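PDB 5YH1: member of s1p family of ribosomal proteins from Pyrococcus furiosus, which probably acts as a nucleic-acid-degrading exonuclease, its DHH domain, the part in this structure, binding a manganese ion. Local coordinates for residues Leu130-Thr142 / Tyr154-Asp168. Numbering follows the deposited sequence.
With MN (manganese (II) ion), chain F.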
loop_
_atom_site.group_PDB
_atom_site.type_symbol
_atom_site.label_atom_id
_atom_site.label_comp_id
_atom_site.label_asym_id
_atom_site.label_seq_id
_atom_site.Cartn_x
_atom_site.Cartn_y
_atom_site.Cartn_z
ATOM N N LEU A 130 22.088 7.455 15.732
ATOM C CA LEU A 130 21.665 7.374 14.345
ATOM C C LEU A 130 22.487 6.289 13.641
ATOM O O LEU A 130 23.655 6.069 13.969
ATOM C CB LEU A 130 21.821 8.718 13.651
ATOM C CG LEU A 130 20.987 9.866 14.228
ATOM C CD1 LEU A 130 21.198 11.111 13.385
ATOM C CD2 LEU A 130 19.507 9.531 14.317
ATOM N N PRO A 131 21.866 5.577 12.700
ATOM C CA PRO A 131 22.496 4.369 12.165
ATOM C C PRO A 131 23.598 4.630 11.157
ATOM O O PRO A 131 23.712 5.728 10.627
ATOM C CB PRO A 131 21.336 3.648 11.472
ATOM C CG PRO A 131 20.389 4.741 11.116
ATOM C CD PRO A 131 20.476 5.718 12.245
ATOM N N LEU A 132 24.415 3.607 10.941
ATOM C CA LEU A 132 25.230 3.503 9.749
ATOM C C LEU A 132 24.305 2.954 8.669
ATOM O O LEU A 132 23.600 1.962 8.891
ATOM C CB LEU A 132 26.397 2.534 9.978
ATOM C CG LEU A 132 27.305 2.213 8.786
ATOM C CD1 LEU A 132 28.127 3.435 8.425
ATOM C CD2 LEU A 132 28.213 1.030 9.099
ATOM N N VAL A 133 24.311 3.605 7.514
ATOM C CA VAL A 133 23.529 3.174 6.366
ATOM C C VAL A 133 24.442 2.487 5.343
ATOM O O VAL A 133 25.458 3.065 4.912
ATOM C CB VAL A 133 22.804 4.372 5.723
ATOM C CG1 VAL A 133 22.079 3.952 4.453
ATOM C CG2 VAL A 133 21.815 4.984 6.714
ATOM N N VAL A 134 24.081 1.252 4.985
ATOM C CA VAL A 134 24.802 0.456 3.986
ATOM C C VAL A 134 23.851 0.176 2.836
ATOM O O VAL A 134 22.804 -0.450 3.043
ATOM C CB VAL A 134 25.295 -0.890 4.561
ATOM C CG1 VAL A 134 26.104 -1.659 3.522
ATOM C CG2 VAL A 134 26.119 -0.675 5.827
ATOM N N ILE A 135 24.201 0.659 1.641
ATOM C CA ILE A 135 23.383 0.477 0.446
ATOM C C ILE A 135 24.114 -0.477 -0.483
ATOM O O ILE A 135 25.312 -0.295 -0.732
ATOM C CB ILE A 135 23.177 1.773 -0.352
ATOM C CG1 ILE A 135 22.990 2.976 0.563
ATOM C CG2 ILE A 135 22.004 1.606 -1.320
ATOM C CD1 ILE A 135 21.690 2.959 1.338
ATOM N N VAL A 136 23.387 -1.455 -1.022
ATOM C CA VAL A 136 24.001 -2.585 -1.727
ATOM C C VAL A 136 23.237 -2.893 -3.005
ATOM O O VAL A 136 22.000 -2.985 -2.996
ATOM C CB VAL A 136 24.010 -3.832 -0.830
ATOM C CG1 VAL A 136 24.643 -5.018 -1.542
ATOM C CG2 VAL A 136 24.731 -3.534 0.477
ATOM N N ASP A 137 23.981 -3.058 -4.096
ATOM C CA ASP A 137 23.429 -3.236 -5.449
ATOM C C ASP A 137 22.627 -2.026 -5.956
ATOM O O ASP A 137 22.008 -2.062 -7.021
ATOM C CB ASP A 137 22.610 -4.531 -5.549
ATOM C CG ASP A 137 22.415 -4.982 -6.986
ATOM O OD1 ASP A 137 23.399 -4.928 -7.770
ATOM O OD2 ASP A 137 21.281 -5.362 -7.342
ATOM N N ASN A 138 22.682 -0.949 -5.186
ATOM C CA ASN A 138 22.107 0.339 -5.517
ATOM C C ASN A 138 23.081 1.318 -4.881
ATOM O O ASN A 138 23.957 0.894 -4.123
ATOM C CB ASN A 138 20.734 0.523 -4.848
ATOM C CG ASN A 138 19.571 0.070 -5.709
ATOM O OD1 ASN A 138 19.740 -0.375 -6.840
ATOM N ND2 ASN A 138 18.358 0.178 -5.157
ATOM N N GLY A 139 22.911 2.610 -5.158
ATOM C CA GLY A 139 23.582 3.642 -4.373
ATOM C C GLY A 139 24.788 4.307 -5.007
ATOM O O GLY A 139 25.214 5.373 -4.561
ATOM N N GLY A 140 25.345 3.691 -6.040
ATOM C CA GLY A 140 26.594 4.166 -6.630
ATOM C C GLY A 140 26.456 5.137 -7.789
ATOM O O GLY A 140 27.409 5.314 -8.546
ATOM N N THR A 141 25.289 5.763 -7.939
ATOM C CA THR A 141 25.046 6.675 -9.058
ATOM C C THR A 141 24.533 8.037 -8.625
ATOM O O THR A 141 24.173 8.265 -7.462
ATOM C CB THR A 141 24.013 6.119 -10.054
ATOM O OG1 THR A 141 22.704 6.260 -9.504
ATOM C CG2 THR A 141 24.299 4.644 -10.414
ATOM N N THR A 142 24.480 8.933 -9.602
ATOM C CA THR A 142 24.000 10.291 -9.405
ATOM C C THR A 142 22.513 10.342 -8.994
ATOM O O THR A 142 22.102 11.246 -8.270
ATOM C CB THR A 142 24.301 11.117 -10.673
ATOM O OG1 THR A 142 25.726 11.284 -10.772
ATOM C CG2 THR A 142 23.628 12.494 -10.644
ATOM N N TYR A 154 21.443 14.845 8.606
ATOM C CA TYR A 154 21.429 14.190 9.912
ATOM C C TYR A 154 22.804 13.672 10.354
ATOM O O TYR A 154 22.899 12.983 11.368
ATOM C CB TYR A 154 20.381 13.063 9.904
ATOM C CG TYR A 154 18.990 13.618 9.762
ATOM C CD1 TYR A 154 18.495 13.977 8.519
ATOM C CD2 TYR A 154 18.187 13.830 10.879
ATOM C CE1 TYR A 154 17.231 14.524 8.384
ATOM C CE2 TYR A 154 16.920 14.375 10.755
ATOM C CZ TYR A 154 16.445 14.719 9.508
ATOM O OH TYR A 154 15.186 15.273 9.383
ATOM N N GLY A 155 23.860 14.010 9.615
ATOM C CA GLY A 155 25.221 13.517 9.917
ATOM C C GLY A 155 25.406 12.006 9.824
ATOM O O GLY A 155 26.259 11.427 10.510
ATOM N N VAL A 156 24.610 11.358 8.977
ATOM C CA VAL A 156 24.637 9.903 8.840
ATOM C C VAL A 156 25.816 9.466 7.967
ATOM O O VAL A 156 26.106 10.088 6.947
ATOM C CB VAL A 156 23.300 9.382 8.259
ATOM C CG1 VAL A 156 23.427 7.972 7.705
ATOM C CG2 VAL A 156 22.210 9.438 9.330
ATOM N N LYS A 157 26.500 8.406 8.386
ATOM C CA LYS A 157 27.577 7.821 7.580
ATOM C C LYS A 157 27.026 6.732 6.680
ATOM O O LYS A 157 26.071 6.040 7.037
ATOM C CB LYS A 157 28.699 7.307 8.471
ATOM C CG LYS A 157 29.390 8.449 9.193
ATOM C CD LYS A 157 30.559 7.963 10.016
ATOM C CE LYS A 157 31.328 9.141 10.596
ATOM N NZ LYS A 157 32.424 8.653 11.477
ATOM N N ILE A 158 27.619 6.620 5.497
ATOM C CA ILE A 158 27.039 5.866 4.408
ATOM C C ILE A 158 28.109 5.000 3.745
ATOM O O ILE A 158 29.157 5.505 3.329
ATOM C CB ILE A 158 26.417 6.810 3.348
ATOM C CG1 ILE A 158 25.353 7.726 3.975
ATOM C CG2 ILE A 158 25.795 6.009 2.216
ATOM C CD1 ILE A 158 24.945 8.886 3.086
ATOM N N VAL A 159 27.838 3.699 3.669
ATOM C CA VAL A 159 28.655 2.744 2.917
ATOM C C VAL A 159 27.881 2.299 1.674
ATOM O O VAL A 159 26.708 1.924 1.767
ATOM C CB VAL A 159 28.995 1.512 3.781
ATOM C CG1 VAL A 159 29.703 0.427 2.963
ATOM C CG2 VAL A 159 29.838 1.931 4.984
ATOM N N VAL A 160 28.529 2.360 0.514
ATOM C CA VAL A 160 27.950 1.857 -0.723
ATOM C C VAL A 160 28.771 0.698 -1.290
ATOM O O VAL A 160 29.996 0.819 -1.452
ATOM C CB VAL A 160 27.868 2.944 -1.802
ATOM C CG1 VAL A 160 27.202 2.374 -3.055
ATOM C CG2 VAL A 160 27.116 4.170 -1.285
ATOM N N ILE A 161 28.084 -0.408 -1.584
ATOM C CA ILE A 161 28.660 -1.577 -2.258
ATOM C C ILE A 161 27.805 -1.854 -3.504
ATOM O O ILE A 161 26.709 -2.406 -3.411
ATOM C CB ILE A 161 28.666 -2.819 -1.346
ATOM C CG1 ILE A 161 29.460 -2.546 -0.064
ATOM C CG2 ILE A 161 29.258 -4.015 -2.080
ATOM C CD1 ILE A 161 29.233 -3.561 1.032
ATOM N N ASP A 162 28.298 -1.448 -4.665
ATOM C CA ASP A 162 27.520 -1.489 -5.889
ATOM C C ASP A 162 28.442 -1.792 -7.080
ATOM O O ASP A 162 29.667 -1.730 -6.958
ATOM C CB ASP A 162 26.798 -0.143 -6.052
ATOM C CG ASP A 162 25.681 -0.178 -7.073
ATOM O OD1 ASP A 162 25.333 -1.281 -7.568
ATOM O OD2 ASP A 162 25.148 0.922 -7.388
ATOM N N HIS A 163 27.855 -2.141 -8.221
ATOM C CA HIS A 163 28.632 -2.436 -9.439
ATOM C C HIS A 163 28.035 -1.817 -10.704
ATOM O O HIS A 163 28.394 -2.214 -11.823
ATOM C CB HIS A 163 28.802 -3.954 -9.614
ATOM C CG HIS A 163 27.519 -4.680 -9.845
ATOM N ND1 HIS A 163 27.282 -5.436 -10.973
ATOM C CD2 HIS A 163 26.390 -4.749 -9.103
ATOM C CE1 HIS A 163 26.067 -5.952 -10.905
ATOM N NE2 HIS A 163 25.510 -5.550 -9.779
ATOM N N HIS A 164 27.151 -0.834 -10.521
ATOM C CA HIS A 164 26.644 -0.020 -11.620
ATOM C C HIS A 164 27.578 1.153 -11.848
ATOM O O HIS A 164 28.275 1.594 -10.926
ATOM C CB HIS A 164 25.221 0.461 -11.322
ATOM C CG HIS A 164 24.248 -0.661 -11.163
ATOM N ND1 HIS A 164 24.094 -1.349 -9.977
ATOM C CD2 HIS A 164 23.424 -1.258 -12.057
ATOM C CE1 HIS A 164 23.200 -2.308 -10.144
ATOM N NE2 HIS A 164 22.781 -2.275 -11.396
ATOM N N ASP A 165 27.580 1.651 -13.078
ATOM C CA ASP A 165 28.459 2.745 -13.485
ATOM C C ASP A 165 28.036 4.067 -12.828
ATOM O O ASP A 165 26.922 4.530 -13.041
ATOM C CB ASP A 165 28.434 2.878 -15.018
ATOM C CG ASP A 165 29.377 3.964 -15.545
ATOM O OD1 ASP A 165 30.234 4.489 -14.794
ATOM O OD2 ASP A 165 29.247 4.296 -16.736
ATOM N N PRO A 166 28.927 4.680 -12.027
ATOM C CA PRO A 166 28.588 5.999 -11.478
ATOM C C PRO A 166 28.408 7.080 -12.544
ATOM O O PRO A 166 27.771 8.090 -12.276
ATOM C CB PRO A 166 29.775 6.322 -10.562
ATOM C CG PRO A 166 30.384 4.994 -10.235
ATOM C CD PRO A 166 30.179 4.152 -11.456
ATOM N N ARG A 167 28.977 6.862 -13.731
ATOM C CA ARG A 167 28.815 7.739 -14.902
ATOM C C ARG A 167 29.509 9.102 -14.804
ATOM O O ARG A 167 30.370 9.397 -15.629
ATOM C CB ARG A 167 27.340 7.938 -15.275
ATOM C CG ARG A 167 26.702 6.748 -15.968
ATOM C CD ARG A 167 25.368 7.139 -16.580
ATOM N NE ARG A 167 24.736 6.009 -17.249
ATOM N N ASP A 168 29.128 9.931 -13.830
ATOM C CA ASP A 168 29.635 11.308 -13.738
ATOM C C ASP A 168 30.985 11.350 -13.031
ATOM O O ASP A 168 31.063 11.570 -11.823
ATOM C CB ASP A 168 28.628 12.206 -13.006
ATOM C CG ASP A 168 27.339 12.397 -13.783
ATOM O OD1 ASP A 168 27.417 12.628 -15.003
ATOM O OD2 ASP A 168 26.239 12.331 -13.187
HETATM MN MN MN F . 23.379 -6.568 -9.401
HETATM O O HOH W 1 26.057 7.067 10.935
HETATM O O HOH W 2 21.267 -7.017 -9.214
HETATM O O HOH W 3 28.049 9.939 -9.818
HETATM O O HOH W 4 25.249 8.411 -12.488
HETATM O O HOH W 5 22.597 -5.535 -11.210
#
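Strands 132-136 and 158-161 run parallel, and where both end, D137 and H163 meet at one manganese ion: a worked example of a Rossmann-like sheet gathering its site at the C-terminal strand ends. Along the strands the backbone pairing is continuous. V133 and I135 each donate and accept, bonding K157, V159 and I161 in turn, before D137 N closes the ladder on I161 O. V134 and V159 run alongside each other on one face of the sheet, whereas the V133 and V156 side chains meet nearly perpendicular, V133 CG2 lying 3.5 Å from V156 CG1.

Past the ladder, the manganese is bound by D137 OD1 at 2.3 Å and by H163 NE2 at 2.4 Å. D137 OD1 lies at the edge of the imidazole, with carboxylate and ring only 16° from coplanar, and a hydrogen bond from H163 ND1 to Y195 O helps fix the ring's rotation. Behind this first shell stands D162. Its carboxylate is swung toward the turn G139-G140 by a chi1 of -165°, which sets CG opposite the backbone N: OD2 takes G140 N through its anti lone pair, while OD1 receives H164 ND1 at 2.7 Å on its syn side and H163 N from above the carboxylate plane. Were D162 an alanine, G140 N, H163 N and H164 ND1 would probably lose their acceptor, and the imidazole of H164 would be freer to turn.

The far end is looser and wetter. T142 OG1 donates to D168 OD2 at 2.7 Å, and two waters bridge T142 to P166 O; at the opposite end of the strands another water links P131 O to K157 N.

D67 and D229 complete the protein ligands of the metal. Helix 145-152 makes the beta-alpha-beta crossover, its Y148 packing on I135, I158 and V160, and the paired strands sit inside the five-stranded parallel sheet between strands 58-63 and 183-185.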